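PDB 4MX6: TRAP-type C4-dicarboxylate:H+ symport system substrate-binding component DctP from Shewanella oneidensis, which binds succinate and, as a periplasmic solute-binding protein, probably delivers C4-dicarboxylates to a TRAP-type symporter in the inner membrane. Local coordinates for residues K110-V114 with F322-V326. Numbering follows the deposited sequence.
Sequences KRLQV and FEDQV
Gln113 and Gln325 both turn CG opposite the carbonyl carbon (chi1 -73° and -65°) and then run extended, which carries their amides to one another between segment 110-114 and the last turn of helix 305-326. Gln113 NE2 donates to Gln325 OE1 at 2.7 Å, arriving from above the carbonyl plane rather than along a lone pair. The same NE2 makes a weak second bond, 3.3 Å, to Lys110 O in its own segment. Phe322 sets CD1 3.7 Å from Gln113 NE2, its ring almost perpendicular to the amide, and packs beyond it on Val185 and Ala188 of helix 184-191. Lys110 lays its aliphatic chain beside the glutamine pair, CD 3.8 Å from Gln325 OE1. Deeper in, Val326 splits its branches: CG2 meets Gln113 CB at 3.7 Å, and CG1 presses tightly on Val114 CB at 3.5 Å. A water donates to both Arg111 O and Val326 O, tying the two backbones together. An alanine in place of Gln113 would probably leave Gln325 OE1 without its amide donor and open a gap beside the Phe322 ring. The contact joins the end of helix 305-326 to the loop between helices 86-91 and 124-132, about 10 Å from the side chain of succinate-binding Lys104 to that of Gln113, whose buried amide NE2 is gripped by one good bond to exposed Gln325 and one weak one, with valine packing beneath.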
loop_
_atom_site.group_PDB
_atom_site.type_symbol
_atom_site.label_atom_id
_atom_site.label_comp_id
_atom_site.label_asym_id
_atom_site.label_seq_id
_atom_site.Cartn_x
_atom_site.Cartn_y
_atom_site.Cartn_z
ATOM N N LYS A 110 -0.408 -14.255 -8.015
ATOM C CA LYS A 110 -1.021 -13.287 -8.919
ATOM C C LYS A 110 -2.406 -12.866 -8.423
ATOM O O LYS A 110 -3.056 -12.008 -9.013
ATOM C CB LYS A 110 -1.145 -13.874 -10.324
ATOM C CG LYS A 110 0.172 -14.295 -10.937
ATOM C CD LYS A 110 1.103 -13.119 -11.166
ATOM C CE LYS A 110 2.385 -13.603 -11.816
ATOM N NZ LYS A 110 3.071 -12.533 -12.563
ATOM N N ARG A 111 -2.868 -13.473 -7.339
ATOM C CA ARG A 111 -4.236 -13.243 -6.895
ATOM C C ARG A 111 -4.458 -11.850 -6.300
ATOM O O ARG A 111 -5.561 -11.288 -6.418
ATOM C CB ARG A 111 -4.648 -14.320 -5.896
ATOM C CG ARG A 111 -4.828 -15.695 -6.544
ATOM C CD ARG A 111 -5.007 -16.802 -5.507
ATOM N NE ARG A 111 -6.166 -16.565 -4.650
ATOM C CZ ARG A 111 -6.441 -17.256 -3.550
ATOM N NH1 ARG A 111 -5.623 -18.212 -3.148
ATOM N NH2 ARG A 111 -7.516 -16.960 -2.827
ATOM N N LEU A 112 -3.423 -11.269 -5.685
ATOM C CA LEU A 112 -3.559 -9.964 -5.040
ATOM C C LEU A 112 -3.607 -8.810 -6.040
ATOM O O LEU A 112 -3.921 -7.681 -5.657
ATOM C CB LEU A 112 -2.464 -9.749 -3.985
ATOM C CG LEU A 112 -2.618 -10.674 -2.771
ATOM C CD1 LEU A 112 -1.365 -10.677 -1.921
ATOM C CD2 LEU A 112 -3.815 -10.259 -1.934
ATOM N N GLN A 113 -3.337 -9.110 -7.313
ATOM C CA GLN A 113 -3.408 -8.118 -8.382
ATOM C C GLN A 113 -4.760 -7.423 -8.440
ATOM O O GLN A 113 -4.860 -6.294 -8.917
ATOM C CB GLN A 113 -3.099 -8.772 -9.736
ATOM C CG GLN A 113 -1.643 -9.114 -9.890
ATOM C CD GLN A 113 -1.284 -9.621 -11.266
ATOM O OE1 GLN A 113 -0.274 -9.210 -11.837
ATOM N NE2 GLN A 113 -2.093 -10.521 -11.810
ATOM N N VAL A 114 -5.815 -8.101 -7.986
ATOM C CA VAL A 114 -7.139 -7.501 -7.958
ATOM C C VAL A 114 -7.126 -6.133 -7.264
ATOM O O VAL A 114 -7.810 -5.209 -7.700
ATOM C CB VAL A 114 -8.178 -8.452 -7.325
ATOM C CG1 VAL A 114 -7.872 -8.752 -5.863
ATOM C CG2 VAL A 114 -9.586 -7.876 -7.492
ATOM N N PHE A 322 -6.244 -8.375 -17.122
ATOM C CA PHE A 322 -5.897 -9.214 -15.979
ATOM C C PHE A 322 -7.012 -10.149 -15.512
ATOM O O PHE A 322 -6.826 -10.922 -14.566
ATOM C CB PHE A 322 -5.393 -8.341 -14.825
ATOM C CG PHE A 322 -4.049 -7.768 -15.095
ATOM C CD1 PHE A 322 -2.923 -8.506 -14.814
ATOM C CD2 PHE A 322 -3.907 -6.533 -15.703
ATOM C CE1 PHE A 322 -1.680 -8.006 -15.081
ATOM C CE2 PHE A 322 -2.666 -6.030 -15.991
ATOM C CZ PHE A 322 -1.548 -6.766 -15.692
ATOM N N GLU A 323 -8.157 -10.114 -16.179
ATOM C CA GLU A 323 -9.314 -10.838 -15.668
ATOM C C GLU A 323 -9.019 -12.335 -15.451
ATOM O O GLU A 323 -9.451 -12.926 -14.456
ATOM C CB GLU A 323 -10.512 -10.654 -16.597
ATOM C CG GLU A 323 -11.777 -11.282 -16.082
ATOM C CD GLU A 323 -12.828 -11.288 -17.134
ATOM O OE1 GLU A 323 -13.351 -10.189 -17.424
ATOM O OE2 GLU A 323 -13.089 -12.388 -17.684
ATOM N N ASP A 324 -8.275 -12.958 -16.362
ATOM C CA ASP A 324 -7.963 -14.389 -16.207
ATOM C C ASP A 324 -7.135 -14.705 -14.959
ATOM O O ASP A 324 -7.460 -15.642 -14.219
ATOM C CB ASP A 324 -7.231 -14.929 -17.433
ATOM C CG ASP A 324 -8.148 -15.153 -18.605
ATOM O OD1 ASP A 324 -8.730 -16.258 -18.710
ATOM O OD2 ASP A 324 -8.279 -14.221 -19.424
ATOM N N GLN A 325 -6.055 -13.957 -14.745
ATOM C CA GLN A 325 -5.154 -14.192 -13.617
ATOM C C GLN A 325 -5.825 -13.927 -12.287
ATOM O O GLN A 325 -5.500 -14.553 -11.272
ATOM C CB GLN A 325 -3.934 -13.273 -13.695
ATOM C CG GLN A 325 -3.020 -13.501 -14.879
ATOM C CD GLN A 325 -1.905 -12.471 -14.931
ATOM O OE1 GLN A 325 -1.333 -12.107 -13.905
ATOM N NE2 GLN A 325 -1.611 -11.975 -16.127
ATOM N N VAL A 326 -6.732 -12.965 -12.279
ATOM C CA VAL A 326 -7.287 -12.495 -11.034
ATOM C C VAL A 326 -8.541 -13.273 -10.689
ATOM O O VAL A 326 -8.816 -13.542 -9.516
ATOM C CB VAL A 326 -7.585 -11.000 -11.133
ATOM C CG1 VAL A 326 -8.531 -10.585 -10.045
ATOM C CG2 VAL A 326 -6.275 -10.203 -11.081
HETATM O O HOH W 1 -7.841 -12.835 -6.941
#